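Side-chain contacts in dally-like, isoform A (Drosophila melanogaster, PDB 6XTZ), which binds Wnt and Hedgehog proteins as a glypican, probably a proteoglycan of the cell surface, and shields the Wnt lipid so that signalling can act at a distance: residues 63-68 with 220-225; 257-262 with 461-466; 187-192 with 294-299. The protein carries 5 engineered substitutions. All coordinates share one frame; numbering follows the deposited sequence.

Interaction 1: residues 63-68 with 220-225; sequences QQLEGH and VRLNAD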
loop_
_atom_site.group_PDB
_atom_site.type_symbol
_atom_site.label_atom_id
_atom_site.label_comp_id
_atom_site.label_asym_id
_atom_site.label_seq_id
_atom_site.Cartn_x
_atom_site.Cartn_y
_atom_site.Cartn_z
ATOM N N GLN A 63 13.225 22.134 10.749
ATOM C CA GLN A 63 11.776 22.304 10.729
ATOM C C GLN A 63 11.231 22.352 9.307
ATOM O O GLN A 63 10.105 21.905 9.066
ATOM C CB GLN A 63 11.380 23.567 11.492
ATOM C CG GLN A 63 11.594 23.469 12.993
ATOM C CD GLN A 63 11.224 24.747 13.721
ATOM O OE1 GLN A 63 10.685 25.682 13.128
ATOM N NE2 GLN A 63 11.513 24.793 15.017
ATOM N N GLN A 64 12.003 22.889 8.359
ATOM C CA GLN A 64 11.543 22.922 6.974
ATOM C C GLN A 64 11.510 21.524 6.369
ATOM O O GLN A 64 10.575 21.183 5.635
ATOM C CB GLN A 64 12.428 23.848 6.140
ATOM C CG GLN A 64 12.204 25.329 6.410
ATOM C CD GLN A 64 13.095 26.219 5.561
ATOM O OE1 GLN A 64 13.952 25.735 4.822
ATOM N NE2 GLN A 64 12.895 27.527 5.665
ATOM N N LEU A 65 12.520 20.702 6.661
ATOM C CA LEU A 65 12.527 19.338 6.140
ATOM C C LEU A 65 11.437 18.498 6.793
ATOM O O LEU A 65 10.731 17.749 6.109
ATOM C CB LEU A 65 13.899 18.696 6.343
ATOM C CG LEU A 65 14.027 17.238 5.887
ATOM C CD1 LEU A 65 13.560 17.076 4.448
ATOM C CD2 LEU A 65 15.456 16.737 6.043
ATOM N N GLU A 66 11.283 18.613 8.113
ATOM C CA GLU A 66 10.242 17.854 8.797
ATOM C C GLU A 66 8.852 18.315 8.376
ATOM O O GLU A 66 7.926 17.502 8.276
ATOM C CB GLU A 66 10.415 17.966 10.312
ATOM C CG GLU A 66 11.498 17.052 10.862
ATOM C CD GLU A 66 11.687 17.190 12.362
ATOM O OE1 GLU A 66 11.403 18.280 12.905
ATOM O OE2 GLU A 66 12.119 16.203 12.996
ATOM N N GLY A 67 8.687 19.613 8.117
ATOM C CA GLY A 67 7.403 20.100 7.642
ATOM C C GLY A 67 7.073 19.616 6.242
ATOM O O GLY A 67 5.935 19.226 5.962
ATOM N N HIS A 68 8.064 19.626 5.345
ATOM C CA HIS A 68 7.820 19.213 3.967
ATOM C C HIS A 68 7.491 17.728 3.881
ATOM O O HIS A 68 6.581 17.331 3.146
ATOM C CB HIS A 68 9.032 19.548 3.098
ATOM C CG HIS A 68 8.852 19.209 1.649
ATOM N ND1 HIS A 68 8.421 20.127 0.716
ATOM C CD2 HIS A 68 9.048 18.051 0.974
ATOM C CE1 HIS A 68 8.359 19.551 -0.471
ATOM N NE2 HIS A 68 8.733 18.291 -0.342
ATOM N N VAL A 220 8.963 9.192 13.248
ATOM C CA VAL A 220 10.419 9.113 13.261
ATOM C C VAL A 220 10.985 10.518 13.101
ATOM O O VAL A 220 10.792 11.162 12.064
ATOM C CB VAL A 220 10.936 8.180 12.156
ATOM C CG1 VAL A 220 12.435 7.966 12.305
ATOM C CG2 VAL A 220 10.195 6.852 12.195
ATOM N N ARG A 221 11.689 10.989 14.125
ATOM C CA ARG A 221 12.297 12.309 14.104
ATOM C C ARG A 221 13.686 12.251 13.480
ATOM O O ARG A 221 14.370 11.225 13.532
ATOM C CB ARG A 221 12.394 12.883 15.518
ATOM C CG ARG A 221 11.059 13.040 16.225
ATOM C CD ARG A 221 11.251 13.550 17.645
ATOM N NE ARG A 221 9.982 13.749 18.338
ATOM C CZ ARG A 221 9.363 12.812 19.050
ATOM N NH1 ARG A 221 8.211 13.084 19.646
ATOM N NH2 ARG A 221 9.896 11.603 19.164
ATOM N N LEU A 222 14.093 13.366 12.884
ATOM C CA LEU A 222 15.450 13.482 12.373
ATOM C C LEU A 222 16.446 13.469 13.527
ATOM O O LEU A 222 16.153 13.930 14.633
ATOM C CB LEU A 222 15.601 14.764 11.555
ATOM C CG LEU A 222 14.636 14.900 10.376
ATOM C CD1 LEU A 222 14.849 16.219 9.649
ATOM C CD2 LEU A 222 14.793 13.730 9.422
ATOM N N ASN A 223 17.630 12.922 13.269
ATOM C CA ASN A 223 18.662 12.816 14.288
ATOM C C ASN A 223 19.645 13.979 14.183
ATOM O O ASN A 223 19.614 14.776 13.243
ATOM C CB ASN A 223 19.394 11.471 14.184
ATOM C CG ASN A 223 19.974 11.217 12.804
ATOM O OD1 ASN A 223 20.491 12.122 12.149
ATOM N ND2 ASN A 223 19.891 9.971 12.356
ATOM N N ALA A 224 20.535 14.061 15.177
ATOM C CA ALA A 224 21.499 15.155 15.232
ATOM C C ALA A 224 22.455 15.134 14.047
ATOM O O ALA A 224 22.869 16.197 13.569
ATOM C CB ALA A 224 22.279 15.100 16.543
ATOM N N ASP A 225 22.815 13.945 13.556
ATOM C CA ASP A 225 23.707 13.872 12.403
ATOM C C ASP A 225 23.072 14.486 11.164
ATOM O O ASP A 225 23.782 15.023 10.304
ATOM C CB ASP A 225 24.110 12.423 12.129
ATOM C CG ASP A 225 25.048 11.869 13.186
ATOM O OD1 ASP A 225 25.388 12.611 14.133
ATOM O OD2 ASP A 225 25.449 10.693 13.070
#
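Glu-66 and Leu-65, consecutive residues of helix 51-110, together receive the side chain of Leu-222 from the loop ahead of helix 224-234. The Glu-66 side chain leaves CB toward that loop, its CG beside the backbone N (chi1 -79°), and then runs on extended. Its methylene does the apolar work: CG of Glu-66 lies 3.7 Å from CD1 of Leu-222, with CG of the leucine almost as near. At the tip, OE2 takes the backbone N-H of Leu-222 in a nearly straight (167°) but long and weak hydrogen bond of 3.5 Å, while also lying close to CA of Arg-221. The guanidinium of Arg-221 leads away: its NE is 6.3 Å from OE2 of Glu-66, too far for a salt bridge. Arg-62, one turn back, offers the same OE2 a long, weak ion pair. On the buried side, CD2 of Leu-65 meets CD1 of Leu-222 at 3.7 Å, the two side chains crossing at about a right angle. Were Glu-66 cut back to an alanine, the Leu-222 N-H would probably lose its weak acceptor and the CD1 methyl its neighbour CG. Leu-65 also packs on Ile-255 and Cys-258 of helix 248-258 and on Val-467 of helix 459-467, while Gln-515 of helix 513-538 holds the carbonyl of Arg-221.

Interaction 2: residues 257-262 with 461-466; sequences GCLHYQ and SNLPHS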
loop_
_atom_site.group_PDB
_atom_site.type_symbol
_atom_site.label_atom_id
_atom_site.label_comp_id
_atom_site.label_asym_id
_atom_site.label_seq_id
_atom_site.Cartn_x
_atom_site.Cartn_y
_atom_site.Cartn_z
ATOM N N GLY A 257 20.436 11.115 3.184
ATOM C CA GLY A 257 20.996 10.694 4.456
ATOM C C GLY A 257 20.094 11.027 5.627
ATOM O O GLY A 257 19.933 10.221 6.547
ATOM N N CYS A 258 19.498 12.223 5.613
ATOM C CA CYS A 258 18.531 12.581 6.645
ATOM C C CYS A 258 17.371 11.595 6.680
ATOM O O CYS A 258 16.879 11.239 7.758
ATOM C CB CYS A 258 18.016 14.002 6.411
ATOM S SG CYS A 258 19.139 15.317 6.944
ATOM N N LEU A 259 16.927 11.133 5.511
ATOM C CA LEU A 259 15.805 10.209 5.401
ATOM C C LEU A 259 16.259 8.782 5.110
ATOM O O LEU A 259 15.496 7.993 4.542
ATOM C CB LEU A 259 14.834 10.686 4.321
ATOM C CG LEU A 259 14.387 12.147 4.396
ATOM C CD1 LEU A 259 13.399 12.452 3.278
ATOM C CD2 LEU A 259 13.778 12.459 5.755
ATOM N N HIS A 260 17.489 8.431 5.491
ATOM C CA HIS A 260 18.012 7.108 5.167
ATOM C C HIS A 260 17.320 5.999 5.944
ATOM O O HIS A 260 17.384 4.838 5.528
ATOM C CB HIS A 260 19.519 7.053 5.419
ATOM C CG HIS A 260 20.168 5.806 4.904
ATOM N ND1 HIS A 260 20.132 5.445 3.574
ATOM C CD2 HIS A 260 20.858 4.831 5.540
ATOM C CE1 HIS A 260 20.778 4.304 3.413
ATOM N NE2 HIS A 260 21.227 3.910 4.590
ATOM N N TYR A 261 16.657 6.324 7.057
ATOM C CA TYR A 261 15.893 5.318 7.783
ATOM C C TYR A 261 14.736 4.761 6.962
ATOM O O TYR A 261 14.120 3.774 7.379
ATOM C CB TYR A 261 15.368 5.900 9.099
ATOM C CG TYR A 261 14.374 7.031 8.938
ATOM C CD1 TYR A 261 14.801 8.350 8.830
ATOM C CD2 TYR A 261 13.008 6.782 8.909
ATOM C CE1 TYR A 261 13.894 9.386 8.687
ATOM C CE2 TYR A 261 12.096 7.811 8.767
ATOM C CZ TYR A 261 12.543 9.109 8.656
ATOM O OH TYR A 261 11.633 10.131 8.515
ATOM N N GLN A 262 14.432 5.365 5.815
ATOM C CA GLN A 262 13.376 4.914 4.924
ATOM C C GLN A 262 13.896 4.043 3.787
ATOM O O GLN A 262 13.154 3.786 2.835
ATOM C CB GLN A 262 12.632 6.118 4.344
ATOM C CG GLN A 262 12.037 7.047 5.381
ATOM C CD GLN A 262 11.540 8.345 4.777
ATOM O OE1 GLN A 262 11.787 8.635 3.608
ATOM N NE2 GLN A 262 10.836 9.136 5.574
ATOM N N SER A 461 11.601 7.349 -2.562
ATOM C CA SER A 461 12.872 7.721 -3.173
ATOM C C SER A 461 12.811 9.089 -3.838
ATOM O O SER A 461 13.862 9.681 -4.106
ATOM C CB SER A 461 13.306 6.665 -4.192
ATOM O OG SER A 461 12.348 6.515 -5.227
ATOM N N ASN A 462 11.613 9.604 -4.100
ATOM C CA ASN A 462 11.443 10.919 -4.700
ATOM C C ASN A 462 11.403 12.039 -3.669
ATOM O O ASN A 462 11.496 13.212 -4.052
ATOM C CB ASN A 462 10.163 10.949 -5.543
ATOM C CG ASN A 462 10.051 12.195 -6.396
ATOM O OD1 ASN A 462 10.684 12.301 -7.446
ATOM N ND2 ASN A 462 9.235 13.145 -5.954
ATOM N N LEU A 463 11.263 11.712 -2.382
ATOM C CA LEU A 463 11.247 12.750 -1.351
ATOM C C LEU A 463 12.488 13.633 -1.381
ATOM O O LEU A 463 12.334 14.867 -1.381
ATOM C CB LEU A 463 11.045 12.110 0.027
ATOM C CG LEU A 463 9.600 11.972 0.510
ATOM C CD1 LEU A 463 9.554 11.264 1.851
ATOM C CD2 LEU A 463 8.946 13.342 0.605
ATOM N N PRO A 464 13.720 13.104 -1.412
ATOM C CA PRO A 464 14.881 14.008 -1.505
ATOM C C PRO A 464 14.853 14.896 -2.737
ATOM O O PRO A 464 15.216 16.075 -2.654
ATOM C CB PRO A 464 16.079 13.045 -1.518
ATOM C CG PRO A 464 15.515 11.729 -1.920
ATOM C CD PRO A 464 14.144 11.695 -1.332
ATOM N N HIS A 465 14.423 14.364 -3.881
ATOM C CA HIS A 465 14.278 15.202 -5.066
ATOM C C HIS A 465 13.151 16.211 -4.900
ATOM O O HIS A 465 13.224 17.318 -5.449
ATOM C CB HIS A 465 14.041 14.330 -6.298
ATOM C CG HIS A 465 15.136 13.343 -6.548
ATOM N ND1 HIS A 465 16.207 13.612 -7.374
ATOM C CD2 HIS A 465 15.337 12.093 -6.066
ATOM C CE1 HIS A 465 17.015 12.567 -7.398
ATOM N NE2 HIS A 465 16.509 11.632 -6.612
ATOM N N SER A 466 12.110 15.857 -4.144
ATOM C CA SER A 466 11.016 16.794 -3.911
ATOM C C SER A 466 11.430 17.896 -2.943
ATOM O O SER A 466 11.052 19.060 -3.119
ATOM C CB SER A 466 9.790 16.048 -3.388
ATOM O OG SER A 466 8.759 16.950 -3.028
#
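Leu-463 carries the contact for its helix, touching both Leu-259 and Gln-262 where the chain turns out of helix 248-258. Two residues earlier, Ser-461 turns its side chain away from this partner, and its carbonyl O lies in plane at the edge of the His-465 ring. Within the helix, the O of Asn-462 receives the N-H of Ser-466 at 2.7 Å. Next comes Leu-463, whose CB packs on CD1 of Leu-259 at 4.0 Å, the two side chains crossing roughly at right angles. A first torsion of -91°, off the staggered value, swings the rest of Leu-463 toward the amide of Gln-262, where its CD1 lies 3.9 Å from OE1, a van der Waals contact of the methyl with the amide oxygen. The Gln-262 side chain lies against its neighbour: CG of Gln-262 sits 3.4 Å above the plane of the Tyr-261 ring, offset toward the rim, and NE2 of Gln-262 gives a weak, bent bond (122°) to OH of Tyr-261 at 3.2 Å. The setting is the cysteine-rich end of the elongated, all-helical glypican fold; close by, Cys-258 is joined to Cys-226, and a second disulfide, Cys-251 to Cys-468, fastens helix 248-258 to the chain just beyond helix 459-467. Pro-464 follows, lacking an N-H to bond to the turn before, and the helix is kinked here; the Pro-464 ring touches Ile-255 and Lys-256, on the helix that precedes Leu-259. His-465 touches Val-252 of that same helix. Last in the row, Ser-466 turns to helix 51-110, where its OG is hydrogen-bonded to NE2 of His-68.

Interaction 3: residues 187-192 with 294-299; sequences DKLSVQ and EPLNIK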
loop_
_atom_site.group_PDB
_atom_site.type_symbol
_atom_site.label_atom_id
_atom_site.label_comp_id
_atom_site.label_asym_id
_atom_site.label_seq_id
_atom_site.Cartn_x
_atom_site.Cartn_y
_atom_site.Cartn_z
ATOM N N ASP A 187 -17.024 -27.196 -8.524
ATOM C CA ASP A 187 -15.626 -26.994 -8.155
ATOM C C ASP A 187 -15.023 -25.805 -8.892
ATOM O O ASP A 187 -14.290 -25.007 -8.296
ATOM C CB ASP A 187 -14.820 -28.263 -8.430
ATOM C CG ASP A 187 -15.197 -29.403 -7.504
ATOM O OD1 ASP A 187 -15.555 -29.131 -6.338
ATOM O OD2 ASP A 187 -15.136 -30.572 -7.942
ATOM N N LYS A 188 -15.316 -25.669 -10.188
ATOM C CA LYS A 188 -14.804 -24.524 -10.934
ATOM C C LYS A 188 -15.388 -23.221 -10.409
ATOM O O LYS A 188 -14.690 -22.204 -10.332
ATOM C CB LYS A 188 -15.103 -24.686 -12.424
ATOM C CG LYS A 188 -14.258 -25.739 -13.126
ATOM C CD LYS A 188 -14.625 -25.840 -14.598
ATOM C CE LYS A 188 -13.690 -26.780 -15.343
ATOM N NZ LYS A 188 -12.290 -26.280 -15.358
ATOM N N LEU A 189 -16.668 -23.233 -10.033
ATOM C CA LEU A 189 -17.299 -22.020 -9.528
ATOM C C LEU A 189 -16.807 -21.684 -8.125
ATOM O O LEU A 189 -16.631 -20.509 -7.787
ATOM C CB LEU A 189 -18.819 -22.176 -9.546
ATOM C CG LEU A 189 -19.653 -20.945 -9.188
ATOM C CD1 LEU A 189 -19.386 -19.811 -10.164
ATOM C CD2 LEU A 189 -21.131 -21.297 -9.166
ATOM N N SER A 190 -16.574 -22.705 -7.295
ATOM C CA SER A 190 -16.111 -22.459 -5.933
ATOM C C SER A 190 -14.730 -21.820 -5.922
ATOM O O SER A 190 -14.454 -20.933 -5.105
ATOM C CB SER A 190 -16.099 -23.763 -5.137
ATOM O OG SER A 190 -17.402 -24.304 -5.022
ATOM N N VAL A 191 -13.844 -22.257 -6.819
ATOM C CA VAL A 191 -12.498 -21.696 -6.857
ATOM C C VAL A 191 -12.527 -20.269 -7.389
ATOM O O VAL A 191 -11.857 -19.379 -6.851
ATOM C CB VAL A 191 -11.567 -22.593 -7.692
ATOM C CG1 VAL A 191 -10.182 -21.973 -7.781
ATOM C CG2 VAL A 191 -11.488 -23.979 -7.084
ATOM N N GLN A 192 -13.304 -20.025 -8.448
ATOM C CA GLN A 192 -13.376 -18.681 -9.012
ATOM C C GLN A 192 -14.003 -17.694 -8.036
ATOM O O GLN A 192 -13.618 -16.519 -8.017
ATOM C CB GLN A 192 -14.151 -18.705 -10.329
ATOM C CG GLN A 192 -13.433 -19.459 -11.441
ATOM C CD GLN A 192 -14.260 -19.571 -12.708
ATOM O OE1 GLN A 192 -15.308 -18.938 -12.838
ATOM N NE2 GLN A 192 -13.794 -20.384 -13.647
ATOM N N GLU A 294 -22.193 -13.193 -14.291
ATOM C CA GLU A 294 -22.792 -12.963 -15.604
ATOM C C GLU A 294 -23.177 -14.261 -16.302
ATOM O O GLU A 294 -24.327 -14.367 -16.764
ATOM C CB GLU A 294 -21.845 -12.122 -16.467
ATOM C CG GLU A 294 -21.874 -10.636 -16.168
ATOM C CD GLU A 294 -22.862 -9.887 -17.041
ATOM O OE1 GLU A 294 -22.856 -8.638 -17.011
ATOM O OE2 GLU A 294 -23.641 -10.546 -17.763
ATOM N N PRO A 295 -22.301 -15.279 -16.418
ATOM C CA PRO A 295 -22.712 -16.502 -17.117
ATOM C C PRO A 295 -23.265 -17.554 -16.171
ATOM O O PRO A 295 -23.031 -18.751 -16.368
ATOM C CB PRO A 295 -21.409 -16.969 -17.768
ATOM C CG PRO A 295 -20.378 -16.602 -16.744
ATOM C CD PRO A 295 -20.870 -15.340 -16.053
ATOM N N LEU A 296 -24.005 -17.127 -15.146
ATOM C CA LEU A 296 -24.429 -18.062 -14.110
ATOM C C LEU A 296 -25.505 -19.019 -14.609
ATOM O O LEU A 296 -25.532 -20.185 -14.199
ATOM C CB LEU A 296 -24.919 -17.298 -12.880
ATOM C CG LEU A 296 -25.143 -18.145 -11.627
ATOM C CD1 LEU A 296 -23.911 -18.984 -11.326
ATOM C CD2 LEU A 296 -25.487 -17.260 -10.444
ATOM N N ASN A 297 -26.393 -18.557 -15.492
ATOM C CA ASN A 297 -27.471 -19.424 -15.955
ATOM C C ASN A 297 -26.950 -20.536 -16.855
ATOM O O ASN A 297 -27.527 -21.629 -16.881
ATOM C CB ASN A 297 -28.541 -18.606 -16.679
ATOM C CG ASN A 297 -28.083 -18.111 -18.034
ATOM O OD1 ASN A 297 -26.948 -17.665 -18.192
ATOM N ND2 ASN A 297 -28.965 -18.192 -19.025
ATOM N N ILE A 298 -25.867 -20.286 -17.592
ATOM C CA ILE A 298 -25.307 -21.339 -18.431
ATOM C C ILE A 298 -24.560 -22.364 -17.582
ATOM O O ILE A 298 -24.526 -23.552 -17.926
ATOM C CB ILE A 298 -24.410 -20.736 -19.528
ATOM C CG1 ILE A 298 -22.988 -21.289 -19.437
ATOM C CG2 ILE A 298 -24.400 -19.217 -19.445
ATOM C CD1 ILE A 298 -22.111 -20.873 -20.574
ATOM N N LYS A 299 -23.967 -21.937 -16.464
ATOM C CA LYS A 299 -23.337 -22.892 -15.562
ATOM C C LYS A 299 -24.372 -23.782 -14.889
ATOM O O LYS A 299 -24.105 -24.964 -14.639
ATOM C CB LYS A 299 -22.497 -22.154 -14.518
ATOM C CG LYS A 299 -21.360 -21.333 -15.115
ATOM C CD LYS A 299 -20.637 -20.510 -14.058
ATOM C CE LYS A 299 -19.497 -19.713 -14.675
ATOM N NZ LYS A 299 -18.798 -18.857 -13.678
#
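Leu-189 meets Leu-296 and Lys-299 between helix 185-216 and the first turn of helix 296-322. The apolar contacts are loose. CD2 of Leu-189 comes to 4.2 Å from CD1 of Leu-296, methyl against methyl, and CD1 of Leu-189 lies 4.1 Å from CD of Lys-299. With CG of Leu-189 opposite its own backbone nitrogen (chi1 -174°), the isobutyl group is sent toward the other helix, and chi2 (61°) then turns CD2 to Leu-296 and CD1 to Lys-299. Lys-299, fully extended beyond CG, crosses that group obliquely and brings its ammonium end past it, NZ lying 3.7 Å from CD1 of Leu-189.

The polar approach stops short of a hydrogen bond. OE1 of Gln-192, at the end of an extended side chain one turn on from Leu-189, is 3.6 Å from NZ of Lys-299, although the amide oxygen would be expected to favour the positive charge.

The contact also borders the ligand: the side chain of Leu-189 lies about 4 Å from the bound O-palmitoleoyl serine. Leu-189 therefore lines the lipid pocket with Ile-289, Val-290 and Val-293, which come shortly before Leu-296 in the chain. Helix 185-216 is backed by helix 139-158, whose Met-143 and Phe-147 touch Ser-190, while Leu-189 and Gln-192 face the start of helix 296-322.

From the N terminus, helix 51-110 supplies the first segment of interaction 1, and helix 185-216 then opens interaction 3. The chain returns along that helix, and residues 220-225 close interaction 1 while interaction 3 is still open, so these two cross. Interaction 2 opens only afterwards, at 257-262, in series with interaction 1. Residues 294-299 close interaction 3, and 461-466, beyond the unmodelled 324-437, close interaction 2; these two also cross. Interactions 1 and 2 touch, their centres about 11 Å apart, joining early and late helices at the cysteine-rich end. Interaction 3 lies beyond the chain's centre, about 55 Å from interaction 1 between centres, beside the lipid.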